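Local coordinates for fatty-acid-binding protein 1 (Arabidopsis thaliana, PDB 4DOO), which binds fatty acids, saturated ones by preference, within a chalcone-isomerase-like domain, and may take part in alpha-linolenic acid metabolism in the chloroplast, at residues L98-G112 with L127-I140. Residues are numbered along the deposited sequence; the frame is centred on the assembly and turned at random.
Sequences LNIRSVRNAFQESVG and LQSFTSLFKDEYKI. With DAO (lauric acid), chain C; DAO (lauric acid), chain D.
F130 points the edge of its ring at the face of F107 in an offset edge-to-face pair, centroids 5.5 Å apart and planes at 83°. F107 CG lies between its backbone N and carbonyl carbon (chi1 71°), which turns the ring toward 127-140, where its CZ also meets F134 CD1 at 4.1 Å. The three rings form an aromatic cluster that lines part of the fatty-acid pocket: the laurate of chain C lays C8 over one face of F134, 3.7 Å from CE2, and S110 OG donates to its O1 at 2.8 Å. An alanine in place of F107 would probably open a gap between F130, F134 and the acyl chain, leaving both rings freer to turn. V111 CG1 extends this close packing to L127 CD1 at 3.8 Å.

Around R104 the contact is polar and watered instead. R104 runs extended from CG to NE and donates from NH2 to F134 O (2.7 Å, N-H...O 153°), which lies nearly in the guanidinium plane; E137 N reaches that oxygen from the other face of the F134 carbonyl plane. Waters link R104 NE, weakly, to T131 O and R104 NH1 to E137 O; a third accepts from L98 N and probably donates to I140 O.

Residues 100-112 of helix 100-118 run roughly antiparallel to 127-131 of helix 124-131, while F130, F134 and E137 rest on strand 155-160, L98 and I140 on strand 87-93, and V111 on helix 171-182.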
ATOM      1  N   LEU A  98      15.421  -0.552 -13.848  1.00 26.45           N
ATOM      2  CA  LEU A  98      14.044  -0.321 -14.276  1.00 25.62           C
ATOM      3  C   LEU A  98      14.006   0.793 -15.316  1.00 28.17           C
ATOM      4  O   LEU A  98      14.799   1.731 -15.260  1.00 29.04           O
ATOM      5  CB  LEU A  98      13.177   0.097 -13.085  1.00 24.54           C
ATOM      6  CG  LEU A  98      12.951  -0.914 -11.960  1.00 20.27           C
ATOM      7  CD1 LEU A  98      12.263  -0.231 -10.790  1.00 20.11           C
ATOM      8  CD2 LEU A  98      12.105  -2.071 -12.485  1.00 20.88           C
ATOM      9  N   ASN A  99      13.093   0.688 -16.273  1.00 30.25           N
ATOM     10  CA  ASN A  99      12.956   1.733 -17.278  1.00 33.45           C
ATOM     11  C   ASN A  99      11.522   2.243 -17.178  1.00 32.79           C
ATOM     12  O   ASN A  99      10.582   1.462 -17.021  1.00 31.54           O
ATOM     13  CB  ASN A  99      13.280   1.197 -18.681  1.00 35.36           C
ATOM     14  CG  ASN A  99      12.205   0.297 -19.235  1.00 36.64           C
ATOM     15  OD1 ASN A  99      11.158   0.766 -19.679  1.00 38.24           O
ATOM     16  ND2 ASN A  99      12.458  -1.008 -19.217  1.00 36.69           N
ATOM     17  N   ILE A 100      11.377   3.563 -17.240  1.00 31.85           N
ATOM     18  CA  ILE A 100      10.085   4.228 -17.116  1.00 34.35           C
ATOM     19  C   ILE A 100       8.940   3.606 -17.908  1.00 31.43           C
ATOM     20  O   ILE A 100       7.828   3.492 -17.398  1.00 30.09           O
ATOM     21  CB  ILE A 100      10.202   5.724 -17.498  1.00 37.79           C
ATOM     22  CG1 ILE A 100       8.885   6.440 -17.208  1.00 41.52           C
ATOM     23  CG2 ILE A 100      10.576   5.864 -18.965  1.00 39.25           C
ATOM     24  CD1 ILE A 100       8.496   6.444 -15.744  1.00 45.61           C
ATOM     25  N   ARG A 101       9.206   3.207 -19.148  1.00 31.77           N
ATOM     26  CA  ARG A 101       8.176   2.608 -19.992  1.00 29.67           C
ATOM     27  C   ARG A 101       7.683   1.286 -19.417  1.00 29.20           C
ATOM     28  O   ARG A 101       6.479   1.047 -19.331  1.00 27.29           O
ATOM     29  CB  ARG A 101       8.717   2.387 -21.407  1.00 32.67           C
ATOM     30  CG  ARG A 101       9.094   3.675 -22.134  1.00 32.58           C
ATOM     31  CD  ARG A 101       9.801   3.381 -23.453  1.00 31.68           C
ATOM     32  NE  ARG A 101      11.076   2.699 -23.242  1.00 34.03           N
ATOM     33  CZ  ARG A 101      12.148   3.262 -22.692  1.00 34.10           C
ATOM     34  NH1 ARG A 101      12.111   4.527 -22.294  1.00 36.19           N
ATOM     35  NH2 ARG A 101      13.259   2.556 -22.528  1.00 34.24           N
ATOM     36  N   SER A 102       8.620   0.431 -19.026  1.00 29.35           N
ATOM     37  CA  SER A 102       8.282  -0.865 -18.457  1.00 28.61           C
ATOM     38  C   SER A 102       7.462  -0.682 -17.185  1.00 25.99           C
ATOM     39  O   SER A 102       6.448  -1.351 -16.990  1.00 26.35           O
ATOM     40  CB  SER A 102       9.555  -1.652 -18.145  1.00 32.26           C
ATOM     41  OG  SER A 102       9.252  -2.942 -17.647  1.00 39.22           O
ATOM     42  N   VAL A 103       7.902   0.232 -16.327  1.00 22.61           N
ATOM     43  CA  VAL A 103       7.213   0.497 -15.076  1.00 20.78           C
ATOM     44  C   VAL A 103       5.780   0.975 -15.298  1.00 21.41           C
ATOM     45  O   VAL A 103       4.854   0.477 -14.658  1.00 20.18           O
ATOM     46  CB  VAL A 103       7.987   1.533 -14.231  1.00 19.68           C
ATOM     47  CG1 VAL A 103       7.143   1.995 -13.056  1.00 17.43           C
ATOM     48  CG2 VAL A 103       9.285   0.909 -13.729  1.00 21.60           C
ATOM     49  N   ARG A 104       5.595   1.932 -16.203  1.00 21.99           N
ATOM     50  CA  ARG A 104       4.259   2.449 -16.491  1.00 24.98           C
ATOM     51  C   ARG A 104       3.318   1.337 -16.927  1.00 25.96           C
ATOM     52  O   ARG A 104       2.176   1.266 -16.472  1.00 23.50           O
ATOM     53  CB  ARG A 104       4.327   3.536 -17.567  1.00 26.72           C
ATOM     54  CG  ARG A 104       4.772   4.871 -17.010  1.00 28.45           C
ATOM     55  CD  ARG A 104       5.096   5.888 -18.087  1.00 31.65           C
ATOM     56  NE  ARG A 104       5.412   7.176 -17.477  1.00 33.85           N
ATOM     57  CZ  ARG A 104       6.289   8.048 -17.965  1.00 37.30           C
ATOM     58  NH1 ARG A 104       6.950   7.776 -19.085  1.00 37.41           N
ATOM     59  NH2 ARG A 104       6.509   9.191 -17.325  1.00 33.81           N
ATOM     60  N   ASN A 105       3.798   0.470 -17.810  1.00 24.57           N
ATOM     61  CA  ASN A 105       2.984  -0.643 -18.283  1.00 25.33           C
ATOM     62  C   ASN A 105       2.646  -1.584 -17.128  1.00 22.48           C
ATOM     63  O   ASN A 105       1.540  -2.120 -17.058  1.00 22.97           O
ATOM     64  CB  ASN A 105       3.724  -1.410 -19.384  1.00 27.38           C
ATOM     65  CG  ASN A 105       3.610  -0.737 -20.742  1.00 34.36           C
ATOM     66  OD1 ASN A 105       3.391   0.471 -20.834  1.00 36.45           O
ATOM     67  ND2 ASN A 105       3.772  -1.518 -21.807  1.00 38.62           N
ATOM     68  N   ALA A 106       3.595  -1.766 -16.215  1.00 20.10           N
ATOM     69  CA  ALA A 106       3.394  -2.651 -15.071  1.00 19.51           C
ATOM     70  C   ALA A 106       2.339  -2.163 -14.085  1.00 20.73           C
ATOM     71  O   ALA A 106       1.483  -2.948 -13.666  1.00 19.56           O
ATOM     72  CB  ALA A 106       4.717  -2.885 -14.344  1.00 20.93           C
ATOM     73  N   PHE A 107       2.382  -0.887 -13.695  1.00 19.05           N
ATOM     74  CA  PHE A 107       1.375  -0.417 -12.749  1.00 18.83           C
ATOM     75  C   PHE A 107       0.031  -0.161 -13.428  1.00 19.56           C
ATOM     76  O   PHE A 107      -1.005  -0.147 -12.773  1.00 19.03           O
ATOM     77  CB  PHE A 107       1.863   0.811 -11.943  1.00 20.10           C
ATOM     78  CG  PHE A 107       1.963   2.096 -12.726  1.00 20.65           C
ATOM     79  CD1 PHE A 107       0.825   2.728 -13.221  1.00 19.92           C
ATOM     80  CD2 PHE A 107       3.198   2.713 -12.902  1.00 22.49           C
ATOM     81  CE1 PHE A 107       0.914   3.953 -13.876  1.00 22.72           C
ATOM     82  CE2 PHE A 107       3.299   3.944 -13.559  1.00 23.82           C
ATOM     83  CZ  PHE A 107       2.155   4.563 -14.045  1.00 23.72           C
ATOM     84  N   GLN A 108       0.036   0.024 -14.743  1.00 19.52           N
ATOM     85  CA  GLN A 108      -1.225   0.226 -15.444  1.00 22.12           C
ATOM     86  C   GLN A 108      -1.963  -1.107 -15.441  1.00 21.78           C
ATOM     87  O   GLN A 108      -3.191  -1.152 -15.341  1.00 22.13           O
ATOM     88  CB  GLN A 108      -0.979   0.721 -16.870  1.00 23.41           C
ATOM     89  CG  GLN A 108      -0.733   2.222 -16.924  1.00 26.22           C
ATOM     90  CD  GLN A 108      -0.073   2.677 -18.212  1.00 29.60           C
ATOM     91  OE1 GLN A 108       0.078   3.874 -18.451  1.00 32.02           O
ATOM     92  NE2 GLN A 108       0.334   1.724 -19.042  1.00 26.65           N
ATOM     93  N   GLU A 109      -1.206  -2.195 -15.524  1.00 19.11           N
ATOM     94  CA  GLU A 109      -1.788  -3.530 -15.508  1.00 23.56           C
ATOM     95  C   GLU A 109      -2.278  -3.912 -14.107  1.00 22.74           C
ATOM     96  O   GLU A 109      -3.430  -4.316 -13.937  1.00 21.61           O
ATOM     97  CB  GLU A 109      -0.767  -4.568 -15.983  1.00 26.18           C
ATOM     98  CG  GLU A 109      -1.373  -5.935 -16.282  1.00 31.96           C
ATOM     99  CD  GLU A 109      -0.379  -6.892 -16.922  1.00 35.04           C
ATOM    100  OE1 GLU A 109       0.578  -7.310 -16.235  1.00 40.36           O
ATOM    101  OE2 GLU A 109      -0.551  -7.224 -18.116  1.00 34.58           O
ATOM    102  N   SER A 110      -1.407  -3.780 -13.106  1.00 20.83           N
ATOM    103  CA  SER A 110      -1.773  -4.138 -11.734  1.00 22.09           C
ATOM    104  C   SER A 110      -2.918  -3.276 -11.202  1.00 21.23           C
ATOM    105  O   SER A 110      -3.919  -3.793 -10.706  1.00 19.35           O
ATOM    106  CB  SER A 110      -0.555  -4.018 -10.809  1.00 24.52           C
ATOM    107  OG  SER A 110      -0.070  -2.691 -10.772  1.00 24.43           O
ATOM    108  N   VAL A 111      -2.773  -1.961 -11.306  1.00 21.20           N
ATOM    109  CA  VAL A 111      -3.818  -1.061 -10.837  1.00 22.87           C
ATOM    110  C   VAL A 111      -5.056  -1.240 -11.715  1.00 25.11           C
ATOM    111  O   VAL A 111      -6.183  -1.251 -11.222  1.00 23.55           O
ATOM    112  CB  VAL A 111      -3.347   0.408 -10.881  1.00 22.84           C
ATOM    113  CG1 VAL A 111      -4.501   1.338 -10.534  1.00 22.67           C
ATOM    114  CG2 VAL A 111      -2.197   0.610  -9.893  1.00 19.85           C
ATOM    115  N   GLY A 112      -4.834  -1.396 -13.018  1.00 24.92           N
ATOM    116  CA  GLY A 112      -5.938  -1.593 -13.943  1.00 26.14           C
ATOM    117  C   GLY A 112      -6.755  -2.829 -13.607  1.00 25.43           C
ATOM    118  O   GLY A 112      -7.986  -2.782 -13.598  1.00 29.75           O
ATOM    119  N   LEU A 127      -7.737   5.657 -14.460  1.00 26.39           N
ATOM    120  CA  LEU A 127      -6.391   5.096 -14.531  1.00 25.90           C
ATOM    121  C   LEU A 127      -5.431   6.093 -15.164  1.00 26.41           C
ATOM    122  O   LEU A 127      -4.259   6.134 -14.812  1.00 24.14           O
ATOM    123  CB  LEU A 127      -6.381   3.793 -15.342  1.00 24.90           C
ATOM    124  CG  LEU A 127      -5.015   3.103 -15.491  1.00 24.31           C
ATOM    125  CD1 LEU A 127      -4.458   2.738 -14.116  1.00 24.41           C
ATOM    126  CD2 LEU A 127      -5.157   1.853 -16.351  1.00 24.52           C
ATOM    127  N   GLN A 128      -5.927   6.899 -16.098  1.00 26.66           N
ATOM    128  CA  GLN A 128      -5.072   7.883 -16.752  1.00 29.69           C
ATOM    129  C   GLN A 128      -4.721   9.027 -15.806  1.00 27.04           C
ATOM    130  O   GLN A 128      -3.631   9.590 -15.888  1.00 27.98           O
ATOM    131  CB  GLN A 128      -5.747   8.434 -18.013  1.00 30.48           C
ATOM    132  CG  GLN A 128      -4.886   9.417 -18.796  1.00 36.24           C
ATOM    133  CD  GLN A 128      -3.499   8.872 -19.103  1.00 40.16           C
ATOM    134  OE1 GLN A 128      -3.354   7.803 -19.701  1.00 41.43           O
ATOM    135  NE2 GLN A 128      -2.472   9.606 -18.691  1.00 39.35           N
ATOM    136  N   SER A 129      -5.639   9.374 -14.909  1.00 26.23           N
ATOM    137  CA  SER A 129      -5.377  10.450 -13.958  1.00 25.92           C
ATOM    138  C   SER A 129      -4.262  10.020 -13.007  1.00 25.76           C
ATOM    139  O   SER A 129      -3.504  10.854 -12.497  1.00 26.25           O
ATOM    140  CB  SER A 129      -6.643  10.796 -13.163  1.00 28.73           C
ATOM    141  OG  SER A 129      -7.068   9.715 -12.352  1.00 33.83           O
ATOM    142  N   PHE A 130      -4.166   8.716 -12.769  1.00 24.31           N
ATOM    143  CA  PHE A 130      -3.126   8.178 -11.895  1.00 24.40           C
ATOM    144  C   PHE A 130      -1.804   8.206 -12.656  1.00 22.08           C
ATOM    145  O   PHE A 130      -0.793   8.698 -12.156  1.00 20.80           O
ATOM    146  CB  PHE A 130      -3.457   6.740 -11.487  1.00 23.32           C
ATOM    147  CG  PHE A 130      -2.422   6.110 -10.596  1.00 22.37           C
ATOM    148  CD1 PHE A 130      -2.166   6.625  -9.329  1.00 22.12           C
ATOM    149  CD2 PHE A 130      -1.696   5.004 -11.029  1.00 21.90           C
ATOM    150  CE1 PHE A 130      -1.198   6.046  -8.500  1.00 21.14           C
ATOM    151  CE2 PHE A 130      -0.728   4.418 -10.212  1.00 21.60           C
ATOM    152  CZ  PHE A 130      -0.480   4.942  -8.944  1.00 23.21           C
ATOM    153  N   THR A 131      -1.825   7.678 -13.873  1.00 24.35           N
ATOM    154  CA  THR A 131      -0.642   7.644 -14.726  1.00 23.64           C
ATOM    155  C   THR A 131      -0.025   9.035 -14.886  1.00 25.64           C
ATOM    156  O   THR A 131       1.196   9.199 -14.803  1.00 23.21           O
ATOM    157  CB  THR A 131      -0.994   7.109 -16.133  1.00 24.98           C
ATOM    158  OG1 THR A 131      -1.463   5.759 -16.028  1.00 26.14           O
ATOM    159  CG2 THR A 131       0.231   7.151 -17.048  1.00 20.63           C
ATOM    160  N   SER A 132      -0.876  10.031 -15.120  1.00 25.69           N
ATOM    161  CA  SER A 132      -0.425  11.405 -15.313  1.00 27.67           C
ATOM    162  C   SER A 132       0.381  11.960 -14.144  1.00 26.53           C
ATOM    163  O   SER A 132       1.141  12.914 -14.309  1.00 25.31           O
ATOM    164  CB  SER A 132      -1.621  12.324 -15.589  1.00 29.87           C
ATOM    165  OG  SER A 132      -2.260  11.973 -16.804  1.00 34.02           O
ATOM    166  N   LEU A 133       0.215  11.376 -12.965  1.00 25.63           N
ATOM    167  CA  LEU A 133       0.953  11.839 -11.797  1.00 24.84           C
ATOM    168  C   LEU A 133       2.456  11.643 -11.993  1.00 24.50           C
ATOM    169  O   LEU A 133       3.269  12.353 -11.396  1.00 25.65           O
ATOM    170  CB  LEU A 133       0.499  11.086 -10.543  1.00 26.25           C
ATOM    171  CG  LEU A 133      -0.949  11.261 -10.069  1.00 24.23           C
ATOM    172  CD1 LEU A 133      -1.182  10.395  -8.836  1.00 22.94           C
ATOM    173  CD2 LEU A 133      -1.227  12.726  -9.749  1.00 26.13           C
ATOM    174  N   PHE A 134       2.826  10.688 -12.840  1.00 22.06           N
ATOM    175  CA  PHE A 134       4.239  10.403 -13.079  1.00 25.03           C
ATOM    176  C   PHE A 134       4.704  10.805 -14.475  1.00 27.24           C
ATOM    177  O   PHE A 134       5.729  10.322 -14.958  1.00 27.22           O
ATOM    178  CB  PHE A 134       4.519   8.913 -12.864  1.00 23.60           C
ATOM    179  CG  PHE A 134       3.872   8.347 -11.632  1.00 23.83           C
ATOM    180  CD1 PHE A 134       2.560   7.883 -11.672  1.00 25.50           C
ATOM    181  CD2 PHE A 134       4.560   8.303 -10.425  1.00 24.39           C
ATOM    182  CE1 PHE A 134       1.942   7.385 -10.527  1.00 23.60           C
ATOM    183  CE2 PHE A 134       3.950   7.807  -9.273  1.00 24.60           C
ATOM    184  CZ  PHE A 134       2.640   7.348  -9.325  1.00 24.26           C
ATOM    185  N   LYS A 135       3.956  11.700 -15.113  1.00 29.68           N
ATOM    186  CA  LYS A 135       4.282  12.155 -16.462  1.00 32.90           C
ATOM    187  C   LYS A 135       5.640  12.852 -16.589  1.00 30.89           C
ATOM    188  O   LYS A 135       6.242  12.840 -17.660  1.00 31.98           O
ATOM    189  CB  LYS A 135       3.182  13.090 -16.974  1.00 34.00           C
ATOM    190  CG  LYS A 135       2.986  14.334 -16.121  1.00 38.21           C
ATOM    191  CD  LYS A 135       1.813  15.176 -16.614  1.00 41.67           C
ATOM    192  CE  LYS A 135       2.055  15.704 -18.020  1.00 45.19           C
ATOM    193  NZ  LYS A 135       3.272  16.563 -18.088  1.00 46.27           N
ATOM    194  N   ASP A 136       6.120  13.447 -15.501  1.00 31.92           N
ATOM    195  CA  ASP A 136       7.396  14.163 -15.528  1.00 32.52           C
ATOM    196  C   ASP A 136       8.607  13.359 -15.064  1.00 31.89           C
ATOM    197  O   ASP A 136       9.704  13.902 -14.936  1.00 30.54           O
ATOM    198  CB  ASP A 136       7.300  15.444 -14.695  1.00 33.81           C
ATOM    199  CG  ASP A 136       6.258  16.407 -15.227  1.00 36.37           C
ATOM    200  OD1 ASP A 136       6.268  16.672 -16.446  1.00 35.19           O
ATOM    201  OD2 ASP A 136       5.436  16.899 -14.425  1.00 39.30           O
ATOM    202  N   GLU A 137       8.415  12.070 -14.813  1.00 30.66           N
ATOM    203  CA  GLU A 137       9.511  11.223 -14.367  1.00 29.37           C
ATOM    204  C   GLU A 137      10.191  10.561 -15.553  1.00 27.39           C
ATOM    205  O   GLU A 137       9.524   9.965 -16.399  1.00 26.22           O
ATOM    206  CB  GLU A 137       8.989  10.152 -13.408  1.00 29.84           C
ATOM    207  CG  GLU A 137       8.161  10.727 -12.275  1.00 33.22           C
ATOM    208  CD  GLU A 137       8.933  11.752 -11.464  1.00 34.63           C
ATOM    209  OE1 GLU A 137       8.293  12.588 -10.794  1.00 33.44           O
ATOM    210  OE2 GLU A 137      10.183  11.716 -11.489  1.00 38.45           O
ATOM    211  N   TYR A 138      11.515  10.671 -15.617  1.00 26.09           N
ATOM    212  CA  TYR A 138      12.266  10.061 -16.709  1.00 27.98           C
ATOM    213  C   TYR A 138      13.089   8.863 -16.260  1.00 30.36           C
ATOM    214  O   TYR A 138      13.462   8.017 -17.076  1.00 31.09           O
ATOM    215  CB  TYR A 138      13.180  11.086 -17.377  1.00 28.28           C
ATOM    216  CG  TYR A 138      12.431  12.003 -18.305  1.00 30.05           C
ATOM    217  CD1 TYR A 138      11.628  13.028 -17.806  1.00 27.95           C
ATOM    218  CD2 TYR A 138      12.471  11.806 -19.686  1.00 29.23           C
ATOM    219  CE1 TYR A 138      10.879  13.833 -18.661  1.00 29.82           C
ATOM    220  CE2 TYR A 138      11.727  12.602 -20.546  1.00 32.52           C
ATOM    221  CZ  TYR A 138      10.933  13.611 -20.031  1.00 30.80           C
ATOM    222  OH  TYR A 138      10.190  14.388 -20.888  1.00 33.74           O
ATOM    223  N   LYS A 139      13.362   8.789 -14.964  1.00 28.95           N
ATOM    224  CA  LYS A 139      14.137   7.687 -14.414  1.00 29.11           C
ATOM    225  C   LYS A 139      13.501   7.216 -13.111  1.00 26.51           C
ATOM    226  O   LYS A 139      12.704   7.927 -12.501  1.00 28.17           O
ATOM    227  CB  LYS A 139      15.578   8.134 -14.155  1.00 29.49           C
ATOM    228  CG  LYS A 139      15.699   9.228 -13.108  1.00 35.48           C
ATOM    229  CD  LYS A 139      17.156   9.519 -12.773  1.00 41.81           C
ATOM    230  CE  LYS A 139      17.279  10.544 -11.651  1.00 43.43           C
ATOM    231  NZ  LYS A 139      18.702  10.791 -11.265  1.00 47.50           N
ATOM    232  N   ILE A 140      13.863   6.010 -12.691  1.00 23.01           N
ATOM    233  CA  ILE A 140      13.345   5.429 -11.456  1.00 24.79           C
ATOM    234  C   ILE A 140      14.463   4.517 -10.940  1.00 23.23           C
ATOM    235  O   ILE A 140      14.372   3.288 -10.981  1.00 22.27           O
ATOM    236  CB  ILE A 140      12.031   4.646 -11.735  1.00 25.37           C
ATOM    237  CG1 ILE A 140      11.532   3.998 -10.450  1.00 26.90           C
ATOM    238  CG2 ILE A 140      12.263   3.621 -12.818  1.00 30.09           C
ATOM    239  CD1 ILE A 140      11.247   4.989  -9.351  1.00 29.20           C
TER
HETATM  240  O1  DAO C 301       2.604  -2.843  -9.921  1.00 22.31           O
HETATM  241  O2  DAO C 301       3.800  -2.727  -8.072  1.00 17.68           O
HETATM  242  C1  DAO C 301       2.843  -2.353  -8.791  1.00 24.46           C
HETATM  243  C2  DAO C 301       1.944  -1.251  -8.277  1.00 24.33           C
HETATM  244  C3  DAO C 301       2.708   0.063  -8.240  1.00 25.00           C
HETATM  245  C4  DAO C 301       1.775   1.236  -7.909  1.00 23.86           C
HETATM  246  C5  DAO C 301       2.576   2.496  -7.574  1.00 25.69           C
HETATM  247  C6  DAO C 301       3.034   3.219  -8.838  1.00 26.06           C
HETATM  248  C7  DAO C 301       4.286   4.041  -8.584  1.00 28.69           C
HETATM  249  C8  DAO C 301       4.977   4.360  -9.900  1.00 31.63           C
HETATM  250  C9  DAO C 301       6.315   5.040  -9.671  1.00 34.69           C
HETATM  251  C10 DAO C 301       6.951   5.424 -11.003  1.00 39.34           C
HETATM  252  C11 DAO C 301       7.843   6.650 -10.842  1.00 40.17           C
HETATM  253  C12 DAO C 301       8.640   6.901 -12.103  1.00 40.29           C
HETATM  254  O1  DAO D 302      13.050  -8.190 -16.775  1.00 51.01           O
HETATM  255  O2  DAO D 302      13.899  -6.226 -16.258  1.00 52.82           O
HETATM  256  C1  DAO D 302      13.064  -7.144 -16.086  1.00 51.38           C
HETATM  257  C2  DAO D 302      12.026  -6.984 -14.998  1.00 48.58           C
HETATM  258  C3  DAO D 302      10.865  -6.133 -15.502  1.00 46.78           C
HETATM  259  C4  DAO D 302      10.449  -5.103 -14.459  1.00 44.23           C
HETATM  260  C5  DAO D 302       9.084  -5.443 -13.869  1.00 41.58           C
HETATM  261  C6  DAO D 302       8.191  -4.212 -13.817  1.00 37.19           C
HETATM  262  C7  DAO D 302       7.683  -3.957 -12.401  1.00 33.98           C
HETATM  263  C8  DAO D 302       7.479  -2.468 -12.163  1.00 32.24           C
HETATM  264  C9  DAO D 302       6.498  -2.210 -11.024  1.00 31.56           C
HETATM  265  C10 DAO D 302       7.105  -1.252 -10.000  1.00 31.51           C
HETATM  266  C11 DAO D 302       6.351   0.070  -9.959  1.00 28.60           C
HETATM  267  C12 DAO D 302       7.087   1.086  -9.110  1.00 30.03           C
HETATM  268  O   HOH W   1      15.908   1.009 -11.292  1.00 16.57           O
HETATM  269  O   HOH W   2       3.326   8.754 -16.411  1.00 28.05           O
HETATM  270  O   HOH W   3       9.056  10.018 -19.234  1.00 31.45           O